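Local coordinates for group II chitinase (Ostrinia furnacalis, PDB 6JAV), which probably cleaves chitin chains at internal linkages as an endochitinase, here as one family 18 glycoside hydrolase catalytic domain holding a thienopyridine-type inhibitor, at residues M196-H201 and P249-S254; G209-L214 and W319-D324; H263-P268 and Q307-Y312. All blocks are in the same frame, centred on the assembly; numbering follows the deposited sequence.

The three contacts run outward from the inhibitor pocket to the surface, their centres about 6 Å (1 to 2), 7 Å (2 to 3) and 13 Å (1 to 3) apart. Contacts 1 and 2 both draw on the loop that follows barrel strand 192-195, and they reach neighbouring antiparallel strands, 244-257 and 318-321. Their segments alternate along the chain, whereas contact 3 opens after contact 1 closes and lies nested within the loop that contact 2 closes. Contacts 1 and 3 do not meet: contact 2 links them, through probable Tyr200-Val211 and Gln253-Ser321 backbone bonds to contact 1 and Leu214-Arg308 and Trp319-His263 bonds to contact 3, tying the pocket wall at Asp199 to surface loops.

Contact 1. Residues M196-H201 and P249-S254; sequences MTYDYH and PMYGQS
Asp199 turns its OD1 between two side chains of strand 244-257, and both donate to that one oxygen. The hydroxyl of Tyr251 comes to 2.6 Å, OH to OD1, and the amide of Gln253 to 2.9 Å, NE2 to OD1. They arrive from opposite faces of the carboxylate plane, Tyr251 OH lying 48° and Gln253 NE2 64° out of it. The Gln253 chain is bent at chi2 (-77°), which swings its amide back toward the loop, and the amide plane stands nearly perpendicular to the carboxylate. Tyrosine suits its site because it is long enough to carry a hydroxyl across the gap, and stacking on Phe284 holds its ring. The same OH also lies 3.2 Å from Tyr198 CD1, wedged between Asp199 and the neighbouring aromatic ring. Next to this, Tyr198 and Pro249 meet CB to CB at 4.0 Å, a compact apolar contact beside barrel strand 342-346, which Tyr198 also touches. Gln253 CG packs 3.3 Å from His201 O, a buried carbonyl oxygen for which the model offers no partner. Asp199 contacts the bound inhibitor, and the two donors on OD1 should restrict rotation of the carboxylate and so help set how it faces the pocket.

Contact 2. Residues G209-L214 and W319-D324; sequences GHVAPL and WVSFDD
A buried, largely polar junction joins the loop after barrel strand 192-195 to strand 318-321 and the turn that leads into helix 325-337, where the chain returns from what is probably the alpha+beta insertion domain of this family. Ser321 and His210 carry it. The serine hydroxyl serves both ways: OG donates to Gly209 O at 2.9 Å, in the carbonyl plane and on a lone pair, and accepts from Val211 N at 2.9 Å. A short hydroxyl suits a site where two backbone groups need one small partner. Ser321 CB lies over a face of the His210 imidazole, a CH-pi contact offset toward the rim. His210 CG is anti to the backbone N (chi1 -156°), beside the carbonyl carbon that leads to the next residues; ND1 accepts from Ala212 N at 2.9 Å in a nearly straight bond (167°). NE2 is shared weakly between Phe322 O (2.9 Å, 128°) and Pro311 O. Asp323 OD1 reaches the same ring's edge, 3.3 Å from CE1, and shares a water with Ala212 O; its OD2 pairs with Lys331. That ND1 accepts is consistent with a neutral ring carrying its proton on NE2, the atom turned to the two carbonyls.

Contact 3. Residues H263-P268 and Q307-Y312; sequences HGLNIP and QRMGPY. Unlike the reference sequence in segment 263-268: His263 (reference Asn).
Tyr312 leans its ring on the backbone of the 263-268 loop, and this is the close-fitting part of the contact. Its CE1 lies 3.3 Å from His263 O and its OH passes 3.5 Å from Gly264 CA, both reached obliquely to the ring. The CA-CB bond of Tyr312 points toward the 263-268 loop, and chi1 of 62° sets CG between the backbone N and carbonyl carbon. A residue as long as tyrosine suits the gap, for the backbones stay well apart: even the nearest CA atoms, those of Gly264 and Tyr312, are 8.6 Å from each other. The ring also stacks with Trp319, whose NE1 donates to His263 O, so that one carbonyl is met by two aromatic residues in different ways.

Both segments are irregular loops in the portion of the chain between strand 244-257 and helix 325-337, the place where many family 18 barrels carry an alpha+beta insertion domain; Tyr312 opens strand 312-315, which pairs antiparallel with strand 318-321. Beside the ring lies the apolar part of the packing. Leu265 and Met309 reach toward each other tip to tip, CD1 to CE at 4.1 Å, the methionine bent at chi3 (75°) to present its terminal methyl. The other leucine methyl, CD2, rests 4.2 Å from Tyr312 CD2. Branched leucine can thus touch both partners, and flexible methionine, itself buried, can fill in against it.

No direct hydrogen bond joins the two loops; at the looser, partly exposed rim a water mediates. It lies in the plane of the Tyr312 ring, hydrogen-bonded to its OH at 2.9 Å, and gives a weak, long bond to His263 O. The imidazole of His263, a residue that differs from the reference sequence, stacks on Tyr314.

Contact 1. Residues M196-H201 and P249-S254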
loop_
_atom_site.group_PDB
_atom_site.type_symbol
_atom_site.label_atom_id
_atom_site.label_comp_id
_atom_site.label_asym_id
_atom_site.label_seq_id
_atom_site.Cartn_x
_atom_site.Cartn_y
_atom_site.Cartn_z
ATOM N N MET A 196 2.795 -3.255 -4.259
ATOM C CA MET A 196 1.756 -2.223 -4.267
ATOM C C MET A 196 1.000 -2.282 -5.598
ATOM O O MET A 196 1.131 -1.398 -6.456
ATOM C CB MET A 196 2.369 -0.860 -4.006
ATOM C CG MET A 196 2.904 -0.801 -2.584
ATOM S SD MET A 196 3.452 0.833 -2.104
ATOM C CE MET A 196 4.836 0.697 -2.945
ATOM N N THR A 197 0.176 -3.342 -5.725
ATOM C CA THR A 197 -0.633 -3.635 -6.922
ATOM C C THR A 197 -1.844 -2.709 -6.991
ATOM O O THR A 197 -3.010 -3.148 -7.016
ATOM C CB THR A 197 -1.025 -5.120 -6.974
ATOM O OG1 THR A 197 -1.291 -5.591 -5.641
ATOM C CG2 THR A 197 0.120 -5.976 -7.538
ATOM N N TYR A 198 -1.574 -1.412 -7.038
ATOM C CA TYR A 198 -2.598 -0.386 -7.140
ATOM C C TYR A 198 -1.929 0.889 -7.617
ATOM O O TYR A 198 -0.709 0.951 -7.806
ATOM C CB TYR A 198 -3.366 -0.190 -5.810
ATOM C CG TYR A 198 -2.498 -0.122 -4.555
ATOM C CD1 TYR A 198 -1.687 0.963 -4.307
ATOM C CD2 TYR A 198 -2.496 -1.173 -3.638
ATOM C CE1 TYR A 198 -0.889 1.012 -3.145
ATOM C CE2 TYR A 198 -1.708 -1.121 -2.476
ATOM C CZ TYR A 198 -0.926 -0.034 -2.251
ATOM O OH TYR A 198 -0.151 0.018 -1.108
ATOM N N ASP A 199 -2.748 1.916 -7.828
ATOM C CA ASP A 199 -2.301 3.157 -8.469
ATOM C C ASP A 199 -1.724 2.904 -9.863
ATOM O O ASP A 199 -0.835 3.632 -10.309
ATOM C CB ASP A 199 -1.321 3.954 -7.598
ATOM C CG ASP A 199 -1.979 4.520 -6.363
ATOM O OD1 ASP A 199 -3.232 4.528 -6.290
ATOM O OD2 ASP A 199 -1.231 4.922 -5.444
ATOM N N TYR A 200 -2.257 1.902 -10.571
ATOM C CA TYR A 200 -1.848 1.717 -11.961
ATOM C C TYR A 200 -2.338 2.855 -12.833
ATOM O O TYR A 200 -1.731 3.135 -13.873
ATOM C CB TYR A 200 -2.439 0.430 -12.497
ATOM C CG TYR A 200 -1.774 -0.829 -12.002
ATOM C CD1 TYR A 200 -0.585 -1.299 -12.578
ATOM C CD2 TYR A 200 -2.346 -1.570 -10.970
ATOM C CE1 TYR A 200 -0.002 -2.464 -12.144
ATOM C CE2 TYR A 200 -1.777 -2.752 -10.531
ATOM C CZ TYR A 200 -0.595 -3.200 -11.124
ATOM O OH TYR A 200 -0.060 -4.374 -10.666
ATOM N N HIS A 201 -3.419 3.522 -12.423
ATOM C CA HIS A 201 -4.042 4.606 -13.183
ATOM C C HIS A 201 -4.528 5.663 -12.210
ATOM O O HIS A 201 -4.831 5.365 -11.050
ATOM C CB HIS A 201 -5.205 4.076 -14.034
ATOM C CG HIS A 201 -4.748 3.106 -15.078
ATOM N ND1 HIS A 201 -3.931 3.492 -16.123
ATOM C CD2 HIS A 201 -4.918 1.771 -15.194
ATOM C CE1 HIS A 201 -3.636 2.426 -16.852
ATOM N NE2 HIS A 201 -4.229 1.373 -16.318
ATOM N N PRO A 249 -6.281 -1.931 -2.673
ATOM C CA PRO A 249 -6.629 -0.556 -2.256
ATOM C C PRO A 249 -7.991 -0.486 -1.576
ATOM O O PRO A 249 -8.989 -1.029 -2.069
ATOM C CB PRO A 249 -6.651 0.219 -3.582
ATOM C CG PRO A 249 -7.126 -0.815 -4.589
ATOM C CD PRO A 249 -6.553 -2.169 -4.111
ATOM N N MET A 250 -8.032 0.216 -0.443
ATOM C CA MET A 250 -9.273 0.535 0.256
ATOM C C MET A 250 -9.799 1.903 -0.142
ATOM O O MET A 250 -10.454 2.589 0.669
ATOM C CB MET A 250 -9.036 0.506 1.777
ATOM C CG MET A 250 -8.375 -0.805 2.308
ATOM S SD MET A 250 -9.427 -2.260 2.361
ATOM C CE MET A 250 -9.064 -3.014 0.763
ATOM N N TYR A 251 -9.434 2.365 -1.331
ATOM C CA TYR A 251 -9.746 3.701 -1.806
ATOM C C TYR A 251 -9.842 3.649 -3.325
ATOM O O TYR A 251 -9.513 2.640 -3.967
ATOM C CB TYR A 251 -8.639 4.703 -1.388
ATOM C CG TYR A 251 -7.318 4.376 -2.067
ATOM C CD1 TYR A 251 -6.452 3.439 -1.516
ATOM C CD2 TYR A 251 -6.972 4.981 -3.275
ATOM C CE1 TYR A 251 -5.253 3.097 -2.155
ATOM C CE2 TYR A 251 -5.805 4.638 -3.940
ATOM C CZ TYR A 251 -4.953 3.696 -3.354
ATOM O OH TYR A 251 -3.768 3.359 -3.978
ATOM N N GLY A 252 -10.274 4.769 -3.894
ATOM C CA GLY A 252 -10.336 4.901 -5.329
ATOM C C GLY A 252 -9.566 6.104 -5.826
ATOM O O GLY A 252 -9.262 7.041 -5.085
ATOM N N GLN A 253 -9.226 6.046 -7.120
ATOM C CA GLN A 253 -8.681 7.188 -7.835
ATOM C C GLN A 253 -9.821 7.915 -8.530
ATOM O O GLN A 253 -10.643 7.292 -9.224
ATOM C CB GLN A 253 -7.642 6.741 -8.865
ATOM C CG GLN A 253 -6.332 6.263 -8.229
ATOM C CD GLN A 253 -5.424 7.393 -7.750
ATOM O OE1 GLN A 253 -5.573 8.563 -8.140
ATOM N NE2 GLN A 253 -4.451 7.046 -6.902
ATOM N N SER A 254 -9.886 9.229 -8.319
ATOM C CA SER A 254 -10.981 10.027 -8.853
ATOM C C SER A 254 -10.487 10.988 -9.922
ATOM O O SER A 254 -9.321 11.385 -9.949
ATOM C CB SER A 254 -11.667 10.820 -7.738
ATOM O OG SER A 254 -10.786 11.822 -7.303
#

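Contact 2. Residues G209-L214 and W319-D324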
loop_
_atom_site.group_PDB
_atom_site.type_symbol
_atom_site.label_atom_id
_atom_site.label_comp_id
_atom_site.label_asym_id
_atom_site.label_seq_id
_atom_site.Cartn_x
_atom_site.Cartn_y
_atom_site.Cartn_z
ATOM N N GLY A 209 -9.187 5.456 -15.885
ATOM C CA GLY A 209 -8.726 4.078 -15.847
ATOM C C GLY A 209 -8.906 3.558 -14.439
ATOM O O GLY A 209 -9.244 4.314 -13.517
ATOM N N HIS A 210 -8.689 2.255 -14.281
ATOM C CA HIS A 210 -8.916 1.627 -12.983
ATOM C C HIS A 210 -7.690 1.704 -12.078
ATOM O O HIS A 210 -6.582 1.368 -12.495
ATOM C CB HIS A 210 -9.359 0.172 -13.113
ATOM C CG HIS A 210 -10.121 -0.275 -11.923
ATOM N ND1 HIS A 210 -9.506 -0.676 -10.749
ATOM C CD2 HIS A 210 -11.451 -0.299 -11.684
ATOM C CE1 HIS A 210 -10.431 -0.951 -9.848
ATOM N NE2 HIS A 210 -11.624 -0.724 -10.389
ATOM N N VAL A 211 -7.911 2.098 -10.814
ATOM C CA VAL A 211 -6.836 2.123 -9.816
ATOM C C VAL A 211 -6.043 0.810 -9.751
ATOM O O VAL A 211 -4.836 0.822 -9.481
ATOM C CB VAL A 211 -7.401 2.551 -8.441
ATOM C CG1 VAL A 211 -8.468 1.599 -7.922
ATOM C CG2 VAL A 211 -6.251 2.717 -7.410
ATOM N N ALA A 212 -6.699 -0.339 -9.921
ATOM C CA ALA A 212 -6.066 -1.620 -9.577
ATOM C C ALA A 212 -6.656 -2.784 -10.370
ATOM O O ALA A 212 -7.243 -3.705 -9.808
ATOM C CB ALA A 212 -6.144 -1.866 -8.066
ATOM N N PRO A 213 -6.456 -2.803 -11.691
ATOM C CA PRO A 213 -6.933 -3.956 -12.469
ATOM C C PRO A 213 -6.216 -5.235 -12.070
ATOM O O PRO A 213 -5.016 -5.224 -11.765
ATOM C CB PRO A 213 -6.573 -3.595 -13.914
ATOM C CG PRO A 213 -5.876 -2.322 -13.901
ATOM C CD PRO A 213 -5.634 -1.875 -12.476
ATOM N N LEU A 214 -6.972 -6.343 -12.072
ATOM C CA LEU A 214 -6.415 -7.667 -11.808
ATOM C C LEU A 214 -5.844 -8.292 -13.080
ATOM O O LEU A 214 -4.720 -8.802 -13.073
ATOM C CB LEU A 214 -7.484 -8.570 -11.209
ATOM C CG LEU A 214 -7.064 -10.016 -10.994
ATOM C CD1 LEU A 214 -5.823 -10.148 -10.099
ATOM C CD2 LEU A 214 -8.237 -10.788 -10.419
ATOM N N TRP A 319 -15.765 11.011 -11.623
ATOM C CA TRP A 319 -15.639 9.600 -11.988
ATOM C C TRP A 319 -14.598 8.974 -11.058
ATOM O O TRP A 319 -13.545 9.581 -10.835
ATOM C CB TRP A 319 -15.145 9.553 -13.444
ATOM C CG TRP A 319 -15.195 8.259 -14.209
ATOM C CD1 TRP A 319 -16.111 7.909 -15.189
ATOM C CD2 TRP A 319 -14.226 7.202 -14.180
ATOM N NE1 TRP A 319 -15.786 6.680 -15.725
ATOM C CE2 TRP A 319 -14.636 6.224 -15.123
ATOM C CE3 TRP A 319 -13.062 6.966 -13.418
ATOM C CZ2 TRP A 319 -13.922 5.045 -15.338
ATOM C CZ3 TRP A 319 -12.338 5.790 -13.644
ATOM C CH2 TRP A 319 -12.778 4.841 -14.585
ATOM N N VAL A 320 -14.875 7.788 -10.514
ATOM C CA VAL A 320 -13.931 7.164 -9.573
ATOM C C VAL A 320 -13.856 5.668 -9.835
ATOM O O VAL A 320 -14.873 5.017 -10.078
ATOM C CB VAL A 320 -14.338 7.475 -8.111
ATOM C CG1 VAL A 320 -15.690 6.874 -7.767
ATOM C CG2 VAL A 320 -13.245 6.983 -7.119
ATOM N N SER A 321 -12.640 5.106 -9.788
ATOM C CA SER A 321 -12.484 3.659 -9.910
ATOM C C SER A 321 -11.949 3.104 -8.600
ATOM O O SER A 321 -11.159 3.767 -7.921
ATOM C CB SER A 321 -11.539 3.295 -11.062
ATOM O OG SER A 321 -10.264 3.873 -10.877
ATOM N N PHE A 322 -12.383 1.895 -8.245
ATOM C CA PHE A 322 -12.169 1.382 -6.892
ATOM C C PHE A 322 -12.455 -0.113 -6.861
ATOM O O PHE A 322 -12.927 -0.707 -7.839
ATOM C CB PHE A 322 -13.056 2.142 -5.879
ATOM C CG PHE A 322 -14.523 1.898 -6.065
ATOM C CD1 PHE A 322 -15.221 2.556 -7.082
ATOM C CD2 PHE A 322 -15.207 0.982 -5.278
ATOM C CE1 PHE A 322 -16.591 2.320 -7.282
ATOM C CE2 PHE A 322 -16.601 0.754 -5.474
ATOM C CZ PHE A 322 -17.260 1.426 -6.494
ATOM N N ASP A 323 -12.152 -0.733 -5.722
ATOM C CA ASP A 323 -12.458 -2.143 -5.521
ATOM C C ASP A 323 -13.671 -2.308 -4.608
ATOM O O ASP A 323 -13.767 -1.660 -3.555
ATOM C CB ASP A 323 -11.257 -2.870 -4.895
ATOM C CG ASP A 323 -10.184 -3.248 -5.916
ATOM O OD1 ASP A 323 -10.297 -2.873 -7.108
ATOM O OD2 ASP A 323 -9.206 -3.932 -5.498
ATOM N N ASP A 324 -14.591 -3.183 -5.015
ATOM C CA ASP A 324 -15.719 -3.593 -4.197
ATOM C C ASP A 324 -15.491 -4.991 -3.615
ATOM O O ASP A 324 -14.485 -5.652 -3.877
ATOM C CB ASP A 324 -17.035 -3.476 -4.980
ATOM C CG ASP A 324 -17.123 -4.418 -6.193
ATOM O OD1 ASP A 324 -16.170 -5.133 -6.556
ATOM O OD2 ASP A 324 -18.200 -4.414 -6.836
HETATM O O HOH W 1 -9.892 -4.193 -9.399
#

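Contact 3. Residues H263-P268 and Q307-Y312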
loop_
_atom_site.group_PDB
_atom_site.type_symbol
_atom_site.label_atom_id
_atom_site.label_comp_id
_atom_site.label_asym_id
_atom_site.label_seq_id
_atom_site.Cartn_x
_atom_site.Cartn_y
_atom_site.Cartn_z
ATOM N N HIS A 263 -18.674 8.441 -20.425
ATOM C CA HIS A 263 -18.270 8.164 -19.050
ATOM C C HIS A 263 -17.635 6.788 -18.864
ATOM O O HIS A 263 -17.687 6.257 -17.749
ATOM C CB HIS A 263 -19.478 8.318 -18.131
ATOM C CG HIS A 263 -20.738 7.760 -18.709
ATOM N ND1 HIS A 263 -20.914 6.412 -18.952
ATOM C CD2 HIS A 263 -21.874 8.369 -19.126
ATOM C CE1 HIS A 263 -22.112 6.214 -19.473
ATOM N NE2 HIS A 263 -22.713 7.384 -19.592
ATOM N N GLY A 264 -17.046 6.199 -19.898
ATOM C CA GLY A 264 -16.420 4.898 -19.789
ATOM C C GLY A 264 -14.950 4.969 -19.409
ATOM O O GLY A 264 -14.464 5.959 -18.849
ATOM N N LEU A 265 -14.238 3.884 -19.729
ATOM C CA LEU A 265 -12.798 3.808 -19.524
ATOM C C LEU A 265 -12.084 4.585 -20.618
ATOM O O LEU A 265 -12.593 4.726 -21.734
ATOM C CB LEU A 265 -12.332 2.351 -19.597
ATOM C CG LEU A 265 -12.743 1.368 -18.503
ATOM C CD1 LEU A 265 -12.271 -0.038 -18.881
ATOM C CD2 LEU A 265 -12.184 1.802 -17.141
ATOM N N ASN A 266 -10.900 5.100 -20.290
ATOM C CA ASN A 266 -9.988 5.727 -21.248
ATOM C C ASN A 266 -10.535 7.013 -21.872
ATOM O O ASN A 266 -10.100 7.404 -22.964
ATOM C CB ASN A 266 -9.511 4.738 -22.318
ATOM C CG ASN A 266 -8.875 3.506 -21.712
ATOM O OD1 ASN A 266 -7.961 3.613 -20.897
ATOM N ND2 ASN A 266 -9.371 2.336 -22.077
ATOM N N ILE A 267 -11.456 7.694 -21.202
ATOM C CA ILE A 267 -12.023 8.951 -21.704
ATOM C C ILE A 267 -11.229 10.138 -21.173
ATOM O O ILE A 267 -10.654 10.059 -20.075
ATOM C CB ILE A 267 -13.514 9.087 -21.352
ATOM C CG1 ILE A 267 -13.701 9.291 -19.842
ATOM C CG2 ILE A 267 -14.318 7.878 -21.847
ATOM C CD1 ILE A 267 -15.117 9.530 -19.451
ATOM N N PRO A 268 -11.189 11.266 -21.895
ATOM C CA PRO A 268 -10.335 12.386 -21.484
ATOM C C PRO A 268 -10.715 12.981 -20.135
ATOM O O PRO A 268 -11.892 13.115 -19.787
ATOM C CB PRO A 268 -10.520 13.409 -22.618
ATOM C CG PRO A 268 -10.845 12.571 -23.794
ATOM C CD PRO A 268 -11.704 11.452 -23.269
ATOM N N GLN A 307 -14.856 -9.549 -14.533
ATOM C CA GLN A 307 -14.110 -9.401 -13.285
ATOM C C GLN A 307 -12.603 -9.345 -13.526
ATOM O O GLN A 307 -11.820 -9.957 -12.799
ATOM C CB GLN A 307 -14.487 -10.486 -12.286
ATOM C CG GLN A 307 -15.912 -10.384 -11.790
ATOM C CD GLN A 307 -15.938 -10.517 -10.311
ATOM O OE1 GLN A 307 -15.909 -9.511 -9.603
ATOM N NE2 GLN A 307 -15.917 -11.760 -9.816
ATOM N N ARG A 308 -12.195 -8.611 -14.558
ATOM C CA ARG A 308 -10.782 -8.295 -14.739
ATOM C C ARG A 308 -10.390 -7.087 -13.909
ATOM O O ARG A 308 -9.197 -6.865 -13.664
ATOM C CB ARG A 308 -10.493 -7.987 -16.210
ATOM C CG ARG A 308 -10.899 -9.143 -17.130
ATOM C CD ARG A 308 -11.156 -8.666 -18.531
ATOM N NE ARG A 308 -12.359 -7.856 -18.618
ATOM C CZ ARG A 308 -12.895 -7.436 -19.764
ATOM N NH1 ARG A 308 -14.001 -6.700 -19.737
ATOM N NH2 ARG A 308 -12.322 -7.748 -20.939
ATOM N N MET A 309 -11.374 -6.309 -13.479
ATOM C CA MET A 309 -11.114 -5.151 -12.639
ATOM C C MET A 309 -12.397 -4.862 -11.886
ATOM O O MET A 309 -13.482 -5.335 -12.260
ATOM C CB MET A 309 -10.724 -3.944 -13.476
ATOM C CG MET A 309 -11.857 -3.488 -14.423
ATOM S SD MET A 309 -11.411 -2.084 -15.422
ATOM C CE MET A 309 -10.307 -2.810 -16.650
ATOM N N GLY A 310 -12.257 -4.081 -10.815
ATOM C CA GLY A 310 -13.385 -3.651 -10.025
ATOM C C GLY A 310 -14.232 -2.598 -10.714
ATOM O O GLY A 310 -14.039 -2.263 -11.891
ATOM N N PRO A 311 -15.209 -2.071 -9.982
ATOM C CA PRO A 311 -16.146 -1.103 -10.569
ATOM C C PRO A 311 -15.531 0.266 -10.784
ATOM O O PRO A 311 -14.477 0.634 -10.253
ATOM C CB PRO A 311 -17.268 -1.003 -9.534
ATOM C CG PRO A 311 -16.630 -1.482 -8.266
ATOM C CD PRO A 311 -15.571 -2.460 -8.612
ATOM N N TYR A 312 -16.252 1.071 -11.567
ATOM C CA TYR A 312 -16.111 2.517 -11.484
ATOM C C TYR A 312 -17.494 3.119 -11.273
ATOM O O TYR A 312 -18.512 2.453 -11.465
ATOM C CB TYR A 312 -15.382 3.129 -12.685
ATOM C CG TYR A 312 -16.067 2.938 -14.027
ATOM C CD1 TYR A 312 -17.022 3.848 -14.464
ATOM C CD2 TYR A 312 -15.722 1.878 -14.863
ATOM C CE1 TYR A 312 -17.630 3.696 -15.707
ATOM C CE2 TYR A 312 -16.339 1.724 -16.122
ATOM C CZ TYR A 312 -17.280 2.632 -16.514
ATOM O OH TYR A 312 -17.906 2.498 -17.745
HETATM O O HOH W 2 -20.136 4.070 -18.731
#